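Long-range contact in stromal cell-derived factor 2-like protein (PDB 3MAL), which takes part in protein quality control and the unfolded protein response in the endoplasmic reticulum, in a complex with ERDJ3B and the chaperone BiP: residues S37-V51 with H100-C114. Residues are numbered along the deposited sequence; the frame is centred on the assembly and turned at random.
Sequences SHDVPYGSGSGQQSV and HLHASPISGNLEVSC
The carboxylate of Glu111 plugs into the type II' turn Ser44–Gly47 and is held there by backbone: Ser46 N meets Glu111 OE2 at 3.1 Å on the syn side, almost straight (168°). Ser46 OG also donates to the carboxylate, through OE1, although that oxygen is less surely placed. The same hydroxyl accepts from Gln48 N (3.1 Å), an ST turn that ties the serine back into its own loop. Glu111 gets there with CG anti to its backbone N (chi1 -165°) and an extended chain that slides past the Tyr42 ring. At the end of that tyrosine side chain, Tyr42 OH donates to Val112 O (2.5 Å), which lies at the ring edge, in plane; a water bridges the hydroxyl to Val112 N. Pro105 crosses the Tyr42 side chain at about a right angle, its CG 3.5 Å from Tyr42 CE1. Within the turn, Ser46 CB lies over one face of the His102 ring, a CH-pi contact. Further along, Ser113 OG donates to Gln48 OE1 (2.7 Å), which takes a second, weak bond from His100 NE2. Strands 49-51 and 110-114 then meet as an antiparallel, hydrogen-bonded pair, with Cys114 N donating to Gln49 O (2.8 Å). Gln49 OE1 is hydrogen-bonded to Thr93 OG1, and Cys114 packs on Trp64. The contact joins MIR 1 to MIR 2 in the hairpin cap of the beta-trefoil. The Ser46 amide would partly offset the charge of buried Glu111; polar bonds and Tyr42–Pro105 packing probably hold the 42-48 loop against the neighbouring repeat.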
ATOM      1  N   SER A  37       4.652  -2.960   7.454  1.00  6.56           N
ATOM      2  CA  SER A  37       5.985  -2.343   7.557  1.00  6.37           C
ATOM      3  C   SER A  37       6.467  -2.394   8.990  1.00  6.79           C
ATOM      4  O   SER A  37       5.776  -2.912   9.872  1.00  7.20           O
ATOM      5  CB  SER A  37       6.025  -0.914   6.958  1.00  5.88           C
ATOM      6  OG  SER A  37       7.366  -0.504   6.676  1.00  8.18           O
ATOM      7  N   HIS A  38       7.652  -1.855   9.226  1.00  7.29           N
ATOM      8  CA  HIS A  38       8.307  -2.001  10.514  1.00  8.18           C
ATOM      9  C   HIS A  38       9.592  -1.193  10.447  1.00  8.85           C
ATOM     10  O   HIS A  38       9.972  -0.752   9.374  1.00  7.64           O
ATOM     11  CB  HIS A  38       8.586  -3.480  10.839  1.00  8.57           C
ATOM     12  CG  HIS A  38       9.087  -4.316   9.683  1.00  8.80           C
ATOM     13  ND1 HIS A  38       9.028  -5.695   9.693  1.00 10.23           N
ATOM     14  CD2 HIS A  38       9.648  -3.977   8.499  1.00  8.40           C
ATOM     15  CE1 HIS A  38       9.555  -6.166   8.577  1.00 11.84           C
ATOM     16  NE2 HIS A  38       9.946  -5.145   7.838  1.00 10.84           N
ATOM     17  N   ASP A  39      10.275  -1.060  11.582  1.00  9.79           N
ATOM     18  CA  ASP A  39      11.436  -0.190  11.707  1.00 11.39           C
ATOM     19  C   ASP A  39      12.768  -0.863  11.285  1.00 11.32           C
ATOM     20  O   ASP A  39      13.724  -0.882  12.060  1.00 10.84           O
ATOM     21  CB  ASP A  39      11.522   0.328  13.166  1.00 12.20           C
ATOM     22  CG  ASP A  39      12.563   1.406  13.349  1.00 16.93           C
ATOM     23  OD1 ASP A  39      13.024   1.981  12.337  1.00 18.05           O
ATOM     24  OD2 ASP A  39      12.943   1.691  14.524  1.00 19.97           O
ATOM     25  N   VAL A  40      12.843  -1.400  10.061  1.00 10.74           N
ATOM     26  CA  VAL A  40      14.064  -2.085   9.567  1.00 10.48           C
ATOM     27  C   VAL A  40      14.196  -1.917   8.062  1.00 10.40           C
ATOM     28  O   VAL A  40      13.232  -2.085   7.332  1.00 10.03           O
ATOM     29  CB  VAL A  40      14.115  -3.605   9.992  1.00 10.62           C
ATOM     30  CG1 VAL A  40      12.964  -4.387   9.479  1.00 12.35           C
ATOM     31  CG2 VAL A  40      15.379  -4.321   9.605  1.00 10.13           C
ATOM     32  N   PRO A  41      15.380  -1.536   7.586  1.00  9.75           N
ATOM     33  CA  PRO A  41      15.581  -1.286   6.158  1.00  9.74           C
ATOM     34  C   PRO A  41      15.905  -2.500   5.327  1.00 10.17           C
ATOM     35  O   PRO A  41      16.293  -3.525   5.842  1.00 10.20           O
ATOM     36  CB  PRO A  41      16.818  -0.409   6.129  1.00  9.81           C
ATOM     37  CG  PRO A  41      17.592  -0.769   7.367  1.00 10.13           C
ATOM     38  CD  PRO A  41      16.575  -1.234   8.392  1.00  9.69           C
ATOM     39  N   TYR A  42      15.761  -2.370   4.018  1.00 10.30           N
ATOM     40  CA  TYR A  42      16.313  -3.329   3.106  1.00 11.99           C
ATOM     41  C   TYR A  42      17.830  -3.203   3.180  1.00 13.01           C
ATOM     42  O   TYR A  42      18.365  -2.103   3.406  1.00 12.88           O
ATOM     43  CB  TYR A  42      15.890  -2.997   1.668  1.00 11.52           C
ATOM     44  CG  TYR A  42      14.443  -3.247   1.364  1.00 10.12           C
ATOM     45  CD1 TYR A  42      13.927  -4.538   1.389  1.00  9.06           C
ATOM     46  CD2 TYR A  42      13.600  -2.203   0.997  1.00  8.89           C
ATOM     47  CE1 TYR A  42      12.588  -4.785   1.084  1.00 11.36           C
ATOM     48  CE2 TYR A  42      12.250  -2.443   0.675  1.00 10.21           C
ATOM     49  CZ  TYR A  42      11.756  -3.739   0.723  1.00 12.23           C
ATOM     50  OH  TYR A  42      10.425  -3.984   0.423  1.00 10.04           O
ATOM     51  N   GLY A  43      18.507  -4.322   2.938  1.00 14.72           N
ATOM     52  CA  GLY A  43      19.950  -4.332   2.806  1.00 16.67           C
ATOM     53  C   GLY A  43      20.454  -3.784   1.490  1.00 17.83           C
ATOM     54  O   GLY A  43      21.474  -3.128   1.442  1.00 18.06           O
ATOM     55  N   SER A  44      19.766  -4.029   0.400  1.00 19.25           N
ATOM     56  CA  SER A  44      20.253  -3.483  -0.854  0.50 19.85           C
ATOM     57  C   SER A  44      19.180  -2.607  -1.534  1.00 19.97           C
ATOM     58  O   SER A  44      18.423  -1.929  -0.838  1.00 20.96           O
ATOM     59  CB  SER A  44      20.797  -4.603  -1.740  0.50 20.30           C
ATOM     60  OG  SER A  44      19.749  -5.443  -2.195  0.50 21.10           O
ATOM     61  N   GLY A  45      19.111  -2.569  -2.864  1.00 19.17           N
ATOM     62  CA  GLY A  45      18.229  -1.624  -3.514  1.00 17.67           C
ATOM     63  C   GLY A  45      18.452  -0.227  -2.941  1.00 17.40           C
ATOM     64  O   GLY A  45      19.582   0.293  -2.946  1.00 16.23           O
ATOM     65  N   SER A  46      17.378   0.378  -2.435  1.00 15.56           N
ATOM     66  CA  SER A  46      17.428   1.762  -1.963  1.00 14.12           C
ATOM     67  C   SER A  46      17.945   1.870  -0.537  1.00 13.20           C
ATOM     68  O   SER A  46      18.277   2.961  -0.084  1.00 12.40           O
ATOM     69  CB  SER A  46      16.024   2.373  -2.018  1.00 14.40           C
ATOM     70  OG  SER A  46      15.178   1.713  -1.067  1.00 14.64           O
ATOM     71  N   GLY A  47      17.993   0.746   0.181  1.00 12.30           N
ATOM     72  CA  GLY A  47      18.304   0.784   1.614  1.00 11.80           C
ATOM     73  C   GLY A  47      17.236   1.494   2.456  1.00 11.37           C
ATOM     74  O   GLY A  47      17.472   1.807   3.633  1.00 11.35           O
ATOM     75  N   GLN A  48      16.064   1.772   1.877  1.00  9.72           N
ATOM     76  CA  GLN A  48      14.979   2.403   2.654  1.00  9.06           C
ATOM     77  C   GLN A  48      14.251   1.360   3.540  1.00  8.61           C
ATOM     78  O   GLN A  48      14.530   0.169   3.450  1.00  7.64           O
ATOM     79  CB  GLN A  48      14.000   3.160   1.739  1.00  8.92           C
ATOM     80  CG  GLN A  48      14.629   4.407   1.067  1.00  9.95           C
ATOM     81  CD  GLN A  48      13.811   4.944  -0.088  1.00 12.47           C
ATOM     82  OE1 GLN A  48      12.646   4.585  -0.259  1.00 14.46           O
ATOM     83  NE2 GLN A  48      14.418   5.802  -0.891  1.00 12.05           N
ATOM     84  N   GLN A  49      13.329   1.825   4.386  1.00  9.21           N
ATOM     85  CA  GLN A  49      12.530   0.945   5.262  1.00  8.73           C
ATOM     86  C   GLN A  49      11.769  -0.068   4.427  1.00  9.36           C
ATOM     87  O   GLN A  49      11.118   0.294   3.422  1.00 10.01           O
ATOM     88  CB  GLN A  49      11.548   1.783   6.081  1.00  9.00           C
ATOM     89  CG  GLN A  49      10.716   0.992   7.129  1.00  9.04           C
ATOM     90  CD  GLN A  49       9.829   1.909   7.963  1.00  8.60           C
ATOM     91  OE1 GLN A  49       8.595   1.897   7.829  1.00  7.82           O
ATOM     92  NE2 GLN A  49      10.453   2.727   8.812  1.00  5.44           N
ATOM     93  N   SER A  50      11.816  -1.332   4.849  1.00  8.76           N
ATOM     94  CA  SER A  50      11.227  -2.425   4.091  1.00  8.08           C
ATOM     95  C   SER A  50       9.724  -2.579   4.333  1.00  7.82           C
ATOM     96  O   SER A  50       9.167  -2.094   5.329  1.00  7.23           O
ATOM     97  CB  SER A  50      11.949  -3.734   4.408  1.00  7.70           C
ATOM     98  OG  SER A  50      11.763  -4.071   5.777  1.00  7.27           O
ATOM     99  N   VAL A  51       9.076  -3.194   3.356  1.00  8.31           N
ATOM    100  CA  VAL A  51       7.627  -3.430   3.347  1.00  7.27           C
ATOM    101  C   VAL A  51       7.469  -4.923   2.985  1.00  7.76           C
ATOM    102  O   VAL A  51       8.197  -5.430   2.138  1.00  8.51           O
ATOM    103  CB  VAL A  51       6.930  -2.506   2.301  1.00  8.05           C
ATOM    104  CG1 VAL A  51       5.482  -2.966   2.028  1.00  5.69           C
ATOM    105  CG2 VAL A  51       6.965  -1.052   2.755  1.00  8.11           C
ATOM    106  N   HIS A 100      10.072   3.116  -6.853  1.00 11.71           N
ATOM    107  CA  HIS A 100      11.187   3.646  -7.562  1.00 12.72           C
ATOM    108  C   HIS A 100      11.923   2.515  -8.321  1.00 13.33           C
ATOM    109  O   HIS A 100      11.546   1.394  -8.285  1.00 12.31           O
ATOM    110  CB  HIS A 100      12.103   4.397  -6.619  1.00 13.08           C
ATOM    111  CG  HIS A 100      12.419   3.707  -5.325  1.00 12.81           C
ATOM    112  ND1 HIS A 100      12.164   2.382  -5.070  1.00 14.21           N
ATOM    113  CD2 HIS A 100      12.971   4.196  -4.196  1.00 11.29           C
ATOM    114  CE1 HIS A 100      12.586   2.074  -3.865  1.00 12.78           C
ATOM    115  NE2 HIS A 100      13.076   3.158  -3.308  1.00 15.80           N
ATOM    116  N   LEU A 101      12.940   2.888  -9.058  1.00 14.24           N
ATOM    117  CA  LEU A 101      13.604   1.935  -9.905  1.00 15.39           C
ATOM    118  C   LEU A 101      14.757   1.241  -9.212  1.00 16.53           C
ATOM    119  O   LEU A 101      15.886   1.368  -9.641  1.00 18.19           O
ATOM    120  CB  LEU A 101      14.056   2.553 -11.230  1.00 15.45           C
ATOM    121  CG  LEU A 101      13.047   3.267 -12.127  1.00 17.06           C
ATOM    122  CD1 LEU A 101      13.633   4.079 -13.264  1.00 19.71           C
ATOM    123  CD2 LEU A 101      12.021   2.390 -12.633  1.00 18.35           C
ATOM    124  N   HIS A 102      14.481   0.568  -8.129  1.00 15.95           N
ATOM    125  CA  HIS A 102      15.469  -0.280  -7.479  1.00 15.53           C
ATOM    126  C   HIS A 102      14.913  -1.691  -7.551  1.00 14.60           C
ATOM    127  O   HIS A 102      13.690  -1.865  -7.635  1.00 14.10           O
ATOM    128  CB  HIS A 102      15.652   0.126  -6.008  1.00 16.21           C
ATOM    129  CG  HIS A 102      16.551   1.299  -5.820  1.00 18.37           C
ATOM    130  ND1 HIS A 102      16.082   2.576  -5.565  1.00 19.68           N
ATOM    131  CD2 HIS A 102      17.900   1.394  -5.857  1.00 18.07           C
ATOM    132  CE1 HIS A 102      17.108   3.402  -5.451  1.00 18.55           C
ATOM    133  NE2 HIS A 102      18.220   2.706  -5.611  1.00 20.46           N
ATOM    134  N   ALA A 103      15.793  -2.689  -7.552  1.00 13.85           N
ATOM    135  CA  ALA A 103      15.388  -4.101  -7.519  1.00 13.36           C
ATOM    136  C   ALA A 103      14.918  -4.578  -6.128  1.00 12.46           C
ATOM    137  O   ALA A 103      15.603  -4.368  -5.121  1.00 12.39           O
ATOM    138  CB  ALA A 103      16.538  -5.005  -8.042  1.00 14.52           C
ATOM    139  N   SER A 104      13.739  -5.211  -6.093  1.00 11.43           N
ATOM    140  CA  SER A 104      13.185  -5.842  -4.881  1.00 10.07           C
ATOM    141  C   SER A 104      14.077  -7.034  -4.498  1.00 10.55           C
ATOM    142  O   SER A 104      14.712  -7.620  -5.377  1.00 10.31           O
ATOM    143  CB  SER A 104      11.743  -6.289  -5.132  1.00 10.07           C
ATOM    144  OG  SER A 104      11.636  -7.341  -6.099  1.00  7.61           O
ATOM    145  N   PRO A 105      14.119  -7.406  -3.202  1.00 10.43           N
ATOM    146  CA  PRO A 105      15.186  -8.332  -2.776  1.00 11.25           C
ATOM    147  C   PRO A 105      15.079  -9.797  -3.196  1.00 11.63           C
ATOM    148  O   PRO A 105      16.106 -10.494  -3.195  1.00 12.79           O
ATOM    149  CB  PRO A 105      15.172  -8.217  -1.235  1.00 11.52           C
ATOM    150  CG  PRO A 105      14.080  -7.251  -0.887  1.00 10.75           C
ATOM    151  CD  PRO A 105      13.246  -7.009  -2.095  1.00 10.11           C
ATOM    152  N   ILE A 106      13.885 -10.286  -3.528  1.00 11.45           N
ATOM    153  CA  ILE A 106      13.740 -11.705  -3.859  1.00 11.50           C
ATOM    154  C   ILE A 106      13.582 -11.926  -5.361  1.00 11.89           C
ATOM    155  O   ILE A 106      14.334 -12.719  -5.945  1.00 12.51           O
ATOM    156  CB  ILE A 106      12.587 -12.433  -3.047  1.00 11.10           C
ATOM    157  CG1 ILE A 106      12.909 -12.443  -1.545  1.00 10.51           C
ATOM    158  CG2 ILE A 106      12.419 -13.862  -3.515  1.00 11.62           C
ATOM    159  CD1 ILE A 106      11.877 -13.224  -0.683  1.00 10.33           C
ATOM    160  N   SER A 107      12.635 -11.217  -5.977  1.00 11.01           N
ATOM    161  CA  SER A 107      12.263 -11.463  -7.374  1.00 10.87           C
ATOM    162  C   SER A 107      12.869 -10.462  -8.383  1.00 10.61           C
ATOM    163  O   SER A 107      12.696 -10.609  -9.591  1.00 10.38           O
ATOM    164  CB  SER A 107      10.742 -11.515  -7.519  1.00 10.50           C
ATOM    165  OG  SER A 107      10.163 -10.250  -7.183  1.00 11.75           O
ATOM    166  N   GLY A 108      13.577  -9.450  -7.900  1.00 10.08           N
ATOM    167  CA  GLY A 108      14.222  -8.491  -8.812  1.00 10.62           C
ATOM    168  C   GLY A 108      13.212  -7.676  -9.603  1.00 10.59           C
ATOM    169  O   GLY A 108      13.477  -7.279 -10.749  1.00 11.44           O
ATOM    170  N   ASN A 109      12.043  -7.439  -8.999  1.00 10.35           N
ATOM    171  CA  ASN A 109      11.036  -6.543  -9.574  1.00  9.08           C
ATOM    172  C   ASN A 109      11.179  -5.172  -8.911  1.00  8.94           C
ATOM    173  O   ASN A 109      12.216  -4.894  -8.306  1.00  9.49           O
ATOM    174  CB  ASN A 109       9.626  -7.141  -9.417  1.00  8.90           C
ATOM    175  CG  ASN A 109       9.408  -8.345 -10.333  1.00  9.75           C
ATOM    176  OD1 ASN A 109       9.479  -8.219 -11.556  1.00  9.14           O
ATOM    177  ND2 ASN A 109       9.173  -9.508  -9.747  1.00  9.46           N
ATOM    178  N   LEU A 110      10.192  -4.291  -9.038  1.00  7.94           N
ATOM    179  CA  LEU A 110      10.366  -2.931  -8.523  1.00  7.94           C
ATOM    180  C   LEU A 110      10.338  -2.998  -7.007  1.00  7.78           C
ATOM    181  O   LEU A 110       9.407  -3.553  -6.437  1.00  6.91           O
ATOM    182  CB  LEU A 110       9.210  -2.048  -9.011  1.00  7.95           C
ATOM    183  CG  LEU A 110       9.224  -1.110 -10.240  1.00 10.96           C
ATOM    184  CD1 LEU A 110      10.558  -0.965 -11.012  1.00  9.13           C
ATOM    185  CD2 LEU A 110       7.983  -1.333 -11.147  1.00  8.36           C
ATOM    186  N   GLU A 111      11.330  -2.414  -6.346  1.00  7.70           N
ATOM    187  CA  GLU A 111      11.273  -2.324  -4.890  1.00  7.64           C
ATOM    188  C   GLU A 111      10.101  -1.462  -4.393  1.00  7.30           C
ATOM    189  O   GLU A 111       9.866  -0.321  -4.864  1.00  7.68           O
ATOM    190  CB  GLU A 111      12.561  -1.752  -4.340  1.00  7.49           C
ATOM    191  CG  GLU A 111      12.746  -1.954  -2.841  1.00  7.24           C
ATOM    192  CD  GLU A 111      13.831  -1.056  -2.309  1.00  8.48           C
ATOM    193  OE1 GLU A 111      13.535   0.126  -2.015  1.00  8.85           O
ATOM    194  OE2 GLU A 111      14.976  -1.527  -2.221  1.00 10.52           O
ATOM    195  N   VAL A 112       9.397  -2.009  -3.410  1.00  6.74           N
ATOM    196  CA  VAL A 112       8.405  -1.256  -2.670  1.00  7.55           C
ATOM    197  C   VAL A 112       8.900  -1.005  -1.250  1.00  7.57           C
ATOM    198  O   VAL A 112       9.180  -1.963  -0.505  1.00  7.85           O
ATOM    199  CB  VAL A 112       7.015  -1.987  -2.685  1.00  6.80           C
ATOM    200  CG1 VAL A 112       6.009  -1.241  -1.829  1.00  8.45           C
ATOM    201  CG2 VAL A 112       6.491  -2.043  -4.106  1.00  6.71           C
ATOM    202  N   SER A 113       9.020   0.281  -0.891  1.00  8.07           N
ATOM    203  CA  SER A 113       9.574   0.672   0.407  1.00  8.10           C
ATOM    204  C   SER A 113       8.666   1.614   1.192  1.00  8.24           C
ATOM    205  O   SER A 113       7.565   1.997   0.737  1.00  7.94           O
ATOM    206  CB  SER A 113      10.957   1.345   0.226  1.00  7.60           C
ATOM    207  OG  SER A 113      10.835   2.619  -0.406  1.00  9.98           O
ATOM    208  N   CYS A 114       9.124   1.960   2.393  1.00  8.18           N
ATOM    209  CA  CYS A 114       8.535   3.043   3.174  1.00  8.86           C
ATOM    210  C   CYS A 114       9.537   4.205   3.227  1.00  9.42           C
ATOM    211  O   CYS A 114      10.697   4.022   3.621  1.00  9.41           O
ATOM    212  CB  CYS A 114       8.136   2.567   4.591  1.00  8.54           C
ATOM    213  SG  CYS A 114       6.332   2.262   4.730  1.00  8.65           S
TER
HETATM  214  O   HOH W   1      10.397  -4.658  -2.526  1.00  6.08           O
HETATM  215  O   HOH W   2      13.112   4.863   4.632  1.00 12.66           O